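Local atomic coordinates of choline dehydrogenase and related flavoproteins (Aspergillus oryzae, PDB entry 3Q9T), a protein that oxidises formate as a flavin-dependent oxidase of the glucose-methanol-choline oxidoreductase family, with 8-formyl-FAD as its bound cofactor. Residues 354-359 with 393-398; 528-533 with 563-568. One frame throughout, in Å; residues are numbered along the deposited sequence.

Interaction 1. Residues 354-359 with 393-398; sequences ELVGFP and ELDFVC
Two neighbouring antiparallel strands, 354-358 and 393-397, pair here inside the large mixed sheet of the enzyme, in a wholly buried contact. The strand axes run at 160° to each other. Gly357 and Leu394 form the hydrogen-bonded pair: Gly357 N donates to Leu394 O at 2.8 Å, in the carbonyl plane and on a lone pair, and Leu394 N returns a bond of 2.7 Å to Gly357 O. Both are nearly straight. Towards Leu355 the strands diverge, and a water takes over, accepting from Glu354 N and donating to Phe396 O.

On the face of the non-hydrogen-bonded pair Val356 and Asp395, both methyls of Val356 meet Asp395 OD1. The extended chain of Glu393, its CG anti to the backbone N (chi1 163°), lies alongside the Phe358 ring, with Glu393 CB 3.5 Å from Phe358 CE2 and the carboxylate turned 62° from the ring plane. Glu393 OE1 lies 2.5 Å from Asp395 OD1, so one of these buried acids probably holds a proton. The other oxygens are held by Arg553, whose NH2 forms a salt bridge with Asp395 OD2 and whose backbone N binds Glu393 OE2. In this glucose-methanol-choline fold the sheet flanks the flavin site: the Glu393 side chain lies about 7 Å from the cofactor and about 5 Å from that of Thr100, an FAD-binding residue.

On the face carrying Leu394 the contact is mainly apolar. Leu394 CD1 meets Pro359 CG at 3.7 Å, the two side chains crossing obliquely, while the Phe396 ring presents CD2 at its edge to Leu355 O, 3.5 Å away and in the ring plane. Helices 167-179 and 454-473 pack over these residues.

Interaction 2. Residues 528-533 with 563-568; sequences PKLKVH and EKCADM
A turn with type I-like angles at Pro528 and Lys529, followed by Leu530 in the left-handed region (phi 66°), brings its backbone beside helix 563-568, with Lys529 CA 6.4 Å from Met568 CA. Met568 contributes more than any other residue. Its CG is anti to the carbonyl carbon, and a bend at chi3 (-66°) folds the methyl back, so that the thioether end rests on the turn. Met568 SD sits 3.5 Å from Pro528 O and 3.6 Å from Lys529 CD, and the chains of Lys529 and Met568 cross at about a right angle. Met568 CE reaches Leu530 CG at 3.7 Å, another near-perpendicular crossing.

One helical turn earlier, Cys565 offers CB to Leu530 CD1 at 3.6 Å, with its SG, anti to the backbone N, somewhat farther from the same methyl. Leu530 thus meets two residues spaced three apart on the helix. This helix, part of 555-572, also packs through Cys565 and Ala566 on helix 16-25, whose start carries FAD-binding Thr16 and Ala17, consistent with a Rossmann-type dinucleotide-binding fold; the turn at 528-530 lies beside strand 538-540, an edge strand of that domain's parallel sheet.

The polar ends find partners beyond the two segments. Pro528 O accepts from Trp120 NE1, and Lys529 NZ and Lys564 NZ, 5.6 Å apart, each form a salt bridge with a different oxygen of Glu119, whose negative charge probably eases their mutual repulsion.

In the fold
The two contacts share no helix or strand and lie on opposite sides of the chain's centre, about 20 Å apart at their nearest atoms. Interaction 1 belongs to the large mixed sheet beside the flavin, is buried throughout, and joins backbone hydrogen bonds to a closely packed acid pair. Interaction 2 is smaller and belongs to the FAD-binding domain, where the hold is apolar and thioether packing between a turn and a helix; it is buried at Leu530, Cys565 and Met568 but partly exposed at Pro528 and Lys529. Charge is handled differently too: one arginine serves two acids at 393-398, whereas one glutamate serves two lysines in interaction 2.

Interaction 1. Residues 354-359 with 393-398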
ATOM      1  N   GLU A 354      -0.456  12.344  28.470  1.00 18.63           N
ATOM      2  CA  GLU A 354      -0.954  12.955  29.720  1.00 20.65           C
ATOM      3  C   GLU A 354      -1.878  14.135  29.490  1.00 21.80           C
ATOM      4  O   GLU A 354      -2.761  14.408  30.309  1.00 15.99           O
ATOM      5  CB  GLU A 354       0.204  13.385  30.624  1.00 14.38           C
ATOM      6  CG  GLU A 354       1.109  12.224  31.041  1.00 16.65           C
ATOM      7  CD  GLU A 354       2.352  12.680  31.775  1.00 22.23           C
ATOM      8  OE1 GLU A 354       2.737  13.853  31.564  1.00 18.29           O
ATOM      9  OE2 GLU A 354       2.933  11.878  32.557  1.00 19.36           O
ATOM     10  N   LEU A 355      -1.633  14.849  28.394  1.00 17.37           N
ATOM     11  CA  LEU A 355      -2.487  15.937  27.965  1.00 17.58           C
ATOM     12  C   LEU A 355      -3.088  15.597  26.611  1.00 21.27           C
ATOM     13  O   LEU A 355      -2.386  15.151  25.684  1.00 18.77           O
ATOM     14  CB  LEU A 355      -1.698  17.248  27.876  1.00 21.31           C
ATOM     15  CG  LEU A 355      -1.297  17.827  29.229  1.00 22.86           C
ATOM     16  CD1 LEU A 355      -0.143  18.798  29.090  1.00 25.37           C
ATOM     17  CD2 LEU A 355      -2.501  18.474  29.936  1.00 20.86           C
ATOM     18  N   VAL A 356      -4.384  15.842  26.499  1.00 17.06           N
ATOM     19  CA  VAL A 356      -5.138  15.533  25.300  1.00 18.05           C
ATOM     20  C   VAL A 356      -6.056  16.701  24.973  1.00 19.34           C
ATOM     21  O   VAL A 356      -6.734  17.239  25.871  1.00 18.16           O
ATOM     22  CB  VAL A 356      -5.994  14.241  25.502  1.00 18.31           C
ATOM     23  CG1 VAL A 356      -6.965  14.052  24.350  1.00 17.64           C
ATOM     24  CG2 VAL A 356      -5.098  13.018  25.695  1.00 14.73           C
ATOM     25  N   GLY A 357      -6.107  17.076  23.693  1.00 18.15           N
ATOM     26  CA  GLY A 357      -6.903  18.218  23.269  1.00 17.06           C
ATOM     27  C   GLY A 357      -8.107  17.907  22.387  1.00 18.53           C
ATOM     28  O   GLY A 357      -8.036  17.102  21.457  1.00 19.73           O
ATOM     29  N   PHE A 358      -9.225  18.560  22.670  1.00 16.66           N
ATOM     30  CA  PHE A 358     -10.435  18.357  21.874  1.00 22.34           C
ATOM     31  C   PHE A 358     -10.961  19.673  21.295  1.00 16.61           C
ATOM     32  O   PHE A 358     -11.948  20.226  21.771  1.00 20.54           O
ATOM     33  CB  PHE A 358     -11.510  17.648  22.709  1.00 22.43           C
ATOM     34  CG  PHE A 358     -11.103  16.274  23.181  1.00 22.76           C
ATOM     35  CD1 PHE A 358     -10.604  16.084  24.455  1.00 13.82           C
ATOM     36  CD2 PHE A 358     -11.209  15.172  22.337  1.00 21.72           C
ATOM     37  CE1 PHE A 358     -10.235  14.815  24.882  1.00 18.91           C
ATOM     38  CE2 PHE A 358     -10.852  13.911  22.760  1.00 14.36           C
ATOM     39  CZ  PHE A 358     -10.360  13.733  24.030  1.00 22.49           C
ATOM     40  N   PRO A 359     -10.294  20.178  20.254  1.00 17.92           N
ATOM     41  CA  PRO A 359     -10.641  21.492  19.719  1.00 18.67           C
ATOM     42  C   PRO A 359     -11.635  21.413  18.576  1.00 21.02           C
ATOM     43  O   PRO A 359     -11.834  20.352  17.991  1.00 21.50           O
ATOM     44  CB  PRO A 359      -9.311  21.973  19.159  1.00 21.08           C
ATOM     45  CG  PRO A 359      -8.694  20.708  18.629  1.00 21.01           C
ATOM     46  CD  PRO A 359      -9.060  19.646  19.646  1.00 18.46           C
ATOM     47  N   GLU A 393      -9.354  14.919  18.220  1.00 21.15           N
ATOM     48  CA  GLU A 393      -8.638  14.596  19.447  1.00 21.00           C
ATOM     49  C   GLU A 393      -7.172  14.744  19.101  1.00 21.46           C
ATOM     50  O   GLU A 393      -6.678  14.108  18.160  1.00 19.85           O
ATOM     51  CB  GLU A 393      -8.923  13.176  19.953  1.00 16.56           C
ATOM     52  CG  GLU A 393      -7.888  12.702  20.976  1.00 17.63           C
ATOM     53  CD  GLU A 393      -8.279  11.412  21.711  1.00 20.68           C
ATOM     54  OE1 GLU A 393      -7.423  10.867  22.449  1.00 19.15           O
ATOM     55  OE2 GLU A 393      -9.433  10.949  21.577  1.00 17.25           O
ATOM     56  N   LEU A 394      -6.493  15.616  19.833  1.00 22.30           N
ATOM     57  CA  LEU A 394      -5.060  15.809  19.672  1.00 20.42           C
ATOM     58  C   LEU A 394      -4.308  15.182  20.836  1.00 22.28           C
ATOM     59  O   LEU A 394      -4.346  15.684  21.966  1.00 22.29           O
ATOM     60  CB  LEU A 394      -4.738  17.295  19.577  1.00 22.31           C
ATOM     61  CG  LEU A 394      -5.477  17.984  18.445  1.00 24.87           C
ATOM     62  CD1 LEU A 394      -5.188  19.506  18.432  1.00 22.30           C
ATOM     63  CD2 LEU A 394      -5.095  17.313  17.126  1.00 18.37           C
ATOM     64  N   ASP A 395      -3.648  14.065  20.558  1.00 17.61           N
ATOM     65  CA  ASP A 395      -2.858  13.374  21.556  1.00 18.48           C
ATOM     66  C   ASP A 395      -1.423  13.814  21.486  1.00 20.25           C
ATOM     67  O   ASP A 395      -0.774  13.685  20.446  1.00 21.94           O
ATOM     68  CB  ASP A 395      -2.944  11.856  21.363  1.00 20.33           C
ATOM     69  CG  ASP A 395      -4.373  11.368  21.358  1.00 27.30           C
ATOM     70  OD1 ASP A 395      -5.143  11.771  22.273  1.00 22.67           O
ATOM     71  OD2 ASP A 395      -4.729  10.615  20.421  1.00 27.54           O
ATOM     72  N   PHE A 396      -0.927  14.321  22.607  1.00 17.01           N
ATOM     73  CA  PHE A 396       0.444  14.768  22.689  1.00 17.86           C
ATOM     74  C   PHE A 396       1.303  13.745  23.397  1.00 19.89           C
ATOM     75  O   PHE A 396       1.508  13.828  24.601  1.00 19.31           O
ATOM     76  CB  PHE A 396       0.492  16.122  23.381  1.00 22.44           C
ATOM     77  CG  PHE A 396      -0.345  17.157  22.693  1.00 19.72           C
ATOM     78  CD1 PHE A 396       0.146  17.832  21.590  1.00 16.59           C
ATOM     79  CD2 PHE A 396      -1.632  17.424  23.124  1.00 19.13           C
ATOM     80  CE1 PHE A 396      -0.627  18.768  20.930  1.00 19.82           C
ATOM     81  CE2 PHE A 396      -2.414  18.363  22.470  1.00 19.68           C
ATOM     82  CZ  PHE A 396      -1.914  19.034  21.374  1.00 20.71           C
ATOM     83  N   VAL A 397       1.798  12.772  22.639  1.00 21.06           N
ATOM     84  CA  VAL A 397       2.584  11.680  23.205  1.00 19.17           C
ATOM     85  C   VAL A 397       3.994  12.200  23.425  1.00 24.71           C
ATOM     86  O   VAL A 397       4.607  12.733  22.506  1.00 24.89           O
ATOM     87  CB  VAL A 397       2.610  10.462  22.261  1.00 16.77           C
ATOM     88  CG1 VAL A 397       3.382   9.319  22.874  1.00 19.97           C
ATOM     89  CG2 VAL A 397       1.199  10.031  21.933  1.00 20.27           C
ATOM     90  N   CYS A 398       4.502  12.071  24.646  1.00 25.01           N
ATOM     91  CA  CYS A 398       5.774  12.705  24.997  1.00 20.88           C
ATOM     92  C   CYS A 398       6.986  11.836  24.730  1.00 21.99           C
ATOM     93  O   CYS A 398       7.871  11.727  25.576  1.00 19.52           O
ATOM     94  CB  CYS A 398       5.779  13.194  26.459  1.00 22.52           C
ATOM     95  SG  CYS A 398       5.407  11.934  27.675  1.00 21.98           S
TER
HETATM   96  O   HOH W   1       1.136  14.245  27.266  1.00 17.93           O

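Interaction 2. Residues 528-533 with 563-568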
ATOM      1  N   PRO A 528     -32.302  -3.260  19.397  1.00 21.25           N
ATOM      2  CA  PRO A 528     -31.883  -2.499  20.577  1.00 20.71           C
ATOM      3  C   PRO A 528     -31.461  -3.348  21.779  1.00 18.11           C
ATOM      4  O   PRO A 528     -30.783  -2.826  22.659  1.00 20.53           O
ATOM      5  CB  PRO A 528     -33.120  -1.654  20.898  1.00 25.11           C
ATOM      6  CG  PRO A 528     -33.732  -1.410  19.563  1.00 25.40           C
ATOM      7  CD  PRO A 528     -33.559  -2.741  18.830  1.00 23.99           C
ATOM      8  N   LYS A 529     -31.848  -4.619  21.832  1.00 19.03           N
ATOM      9  CA  LYS A 529     -31.390  -5.480  22.914  1.00 19.47           C
ATOM     10  C   LYS A 529     -30.170  -6.269  22.460  1.00 21.87           C
ATOM     11  O   LYS A 529     -29.787  -7.255  23.082  1.00 24.14           O
ATOM     12  CB  LYS A 529     -32.501  -6.414  23.384  1.00 21.84           C
ATOM     13  CG  LYS A 529     -33.812  -5.685  23.714  1.00 26.65           C
ATOM     14  CD  LYS A 529     -33.623  -4.601  24.772  1.00 24.66           C
ATOM     15  CE  LYS A 529     -34.946  -3.929  25.089  1.00 30.24           C
ATOM     16  NZ  LYS A 529     -34.792  -3.008  26.236  1.00 48.55           N
ATOM     17  N   LEU A 530     -29.581  -5.822  21.353  1.00 17.89           N
ATOM     18  CA  LEU A 530     -28.341  -6.387  20.846  1.00 20.03           C
ATOM     19  C   LEU A 530     -28.544  -7.820  20.386  1.00 19.37           C
ATOM     20  O   LEU A 530     -27.583  -8.571  20.252  1.00 19.13           O
ATOM     21  CB  LEU A 530     -27.224  -6.305  21.896  1.00 13.11           C
ATOM     22  CG  LEU A 530     -26.817  -4.883  22.290  1.00 16.90           C
ATOM     23  CD1 LEU A 530     -25.671  -4.921  23.277  1.00 19.51           C
ATOM     24  CD2 LEU A 530     -26.441  -4.063  21.044  1.00 15.99           C
ATOM     25  N   LYS A 531     -29.796  -8.187  20.137  1.00 17.26           N
ATOM     26  CA  LYS A 531     -30.109  -9.488  19.540  1.00 25.46           C
ATOM     27  C   LYS A 531     -29.963  -9.430  18.021  1.00 21.35           C
ATOM     28  O   LYS A 531     -30.426  -8.474  17.390  1.00 20.07           O
ATOM     29  CB  LYS A 531     -31.534  -9.922  19.890  1.00 17.66           C
ATOM     30  CG  LYS A 531     -31.758 -10.158  21.370  1.00 22.32           C
ATOM     31  CD  LYS A 531     -33.204 -10.505  21.632  1.00 21.47           C
ATOM     32  CE  LYS A 531     -33.406 -10.898  23.065  1.00 27.59           C
ATOM     33  NZ  LYS A 531     -34.683 -11.629  23.189  1.00 31.80           N
ATOM     34  N   VAL A 532     -29.329 -10.451  17.441  1.00 16.80           N
ATOM     35  CA  VAL A 532     -29.170 -10.528  15.986  1.00 18.51           C
ATOM     36  C   VAL A 532     -30.538 -10.644  15.281  1.00 20.06           C
ATOM     37  O   VAL A 532     -31.291 -11.596  15.514  1.00 20.53           O
ATOM     38  CB  VAL A 532     -28.221 -11.694  15.580  1.00 16.99           C
ATOM     39  CG1 VAL A 532     -28.107 -11.813  14.063  1.00 21.07           C
ATOM     40  CG2 VAL A 532     -26.848 -11.497  16.183  1.00 15.80           C
ATOM     41  N   HIS A 533     -30.876  -9.662  14.446  1.00 19.86           N
ATOM     42  CA  HIS A 533     -32.131  -9.718  13.690  1.00 18.49           C
ATOM     43  C   HIS A 533     -32.222 -11.071  12.983  1.00 29.43           C
ATOM     44  O   HIS A 533     -31.309 -11.469  12.248  1.00 24.53           O
ATOM     45  CB  HIS A 533     -32.217  -8.605  12.635  1.00 20.57           C
ATOM     46  CG  HIS A 533     -32.241  -7.214  13.195  1.00 24.22           C
ATOM     47  ND1 HIS A 533     -33.273  -6.737  13.979  1.00 23.80           N
ATOM     48  CD2 HIS A 533     -31.377  -6.182  13.046  1.00 22.32           C
ATOM     49  CE1 HIS A 533     -33.027  -5.481  14.313  1.00 23.29           C
ATOM     50  NE2 HIS A 533     -31.883  -5.120  13.759  1.00 24.94           N
ATOM     51  N   GLU A 563     -21.563  -3.567  29.323  1.00 18.49           N
ATOM     52  CA  GLU A 563     -22.262  -3.443  30.597  1.00 17.81           C
ATOM     53  C   GLU A 563     -23.763  -3.448  30.333  1.00 16.07           C
ATOM     54  O   GLU A 563     -24.518  -4.145  31.012  1.00 24.13           O
ATOM     55  CB  GLU A 563     -21.846  -2.168  31.348  1.00 20.72           C
ATOM     56  CG  GLU A 563     -20.401  -2.114  31.809  1.00 19.62           C
ATOM     57  CD  GLU A 563     -20.128  -2.895  33.085  1.00 20.58           C
ATOM     58  OE1 GLU A 563     -20.963  -3.727  33.492  1.00 28.74           O
ATOM     59  OE2 GLU A 563     -19.061  -2.671  33.696  1.00 20.24           O
ATOM     60  N   LYS A 564     -24.191  -2.695  29.326  1.00 18.96           N
ATOM     61  CA  LYS A 564     -25.603  -2.638  28.984  1.00 18.79           C
ATOM     62  C   LYS A 564     -26.079  -4.001  28.499  1.00 22.83           C
ATOM     63  O   LYS A 564     -27.127  -4.485  28.915  1.00 25.41           O
ATOM     64  CB  LYS A 564     -25.887  -1.551  27.944  1.00 19.80           C
ATOM     65  CG  LYS A 564     -27.376  -1.424  27.549  1.00 20.38           C
ATOM     66  CD  LYS A 564     -27.638  -0.155  26.726  1.00 20.79           C
ATOM     67  CE  LYS A 564     -29.101  -0.008  26.323  1.00 18.68           C
ATOM     68  NZ  LYS A 564     -30.030  -0.245  27.470  1.00 25.07           N
ATOM     69  N   CYS A 565     -25.300  -4.633  27.634  1.00 21.13           N
ATOM     70  CA  CYS A 565     -25.672  -5.948  27.138  1.00 21.89           C
ATOM     71  C   CYS A 565     -25.982  -6.914  28.275  1.00 20.92           C
ATOM     72  O   CYS A 565     -27.005  -7.593  28.258  1.00 20.38           O
ATOM     73  CB  CYS A 565     -24.560  -6.549  26.275  1.00 24.62           C
ATOM     74  SG  CYS A 565     -25.050  -8.127  25.554  1.00 20.68           S
ATOM     75  N   ALA A 566     -25.078  -6.986  29.245  1.00 18.12           N
ATOM     76  CA  ALA A 566     -25.250  -7.856  30.403  1.00 21.17           C
ATOM     77  C   ALA A 566     -26.535  -7.499  31.182  1.00 25.10           C
ATOM     78  O   ALA A 566     -27.332  -8.377  31.526  1.00 19.35           O
ATOM     79  CB  ALA A 566     -24.007  -7.777  31.311  1.00 15.40           C
ATOM     80  N   ASP A 567     -26.742  -6.211  31.436  1.00 19.66           N
ATOM     81  CA  ASP A 567     -27.972  -5.765  32.084  1.00 25.14           C
ATOM     82  C   ASP A 567     -29.202  -6.265  31.333  1.00 25.58           C
ATOM     83  O   ASP A 567     -30.099  -6.845  31.940  1.00 27.34           O
ATOM     84  CB  ASP A 567     -28.018  -4.238  32.228  1.00 23.27           C
ATOM     85  CG  ASP A 567     -27.628  -3.764  33.632  1.00 29.68           C
ATOM     86  OD1 ASP A 567     -27.096  -4.590  34.412  1.00 21.53           O
ATOM     87  OD2 ASP A 567     -27.837  -2.560  33.946  1.00 21.72           O
ATOM     88  N   MET A 568     -29.236  -6.063  30.013  1.00 24.77           N
ATOM     89  CA  MET A 568     -30.390  -6.476  29.200  1.00 21.74           C
ATOM     90  C   MET A 568     -30.615  -7.999  29.194  1.00 30.49           C
ATOM     91  O   MET A 568     -31.763  -8.459  29.173  1.00 27.06           O
ATOM     92  CB  MET A 568     -30.288  -5.920  27.780  1.00 24.05           C
ATOM     93  CG  MET A 568     -30.225  -4.373  27.728  1.00 24.18           C
ATOM     94  SD  MET A 568     -30.403  -3.695  26.060  1.00 21.02           S
ATOM     95  CE  MET A 568     -28.892  -4.326  25.313  1.00 22.27           C
TER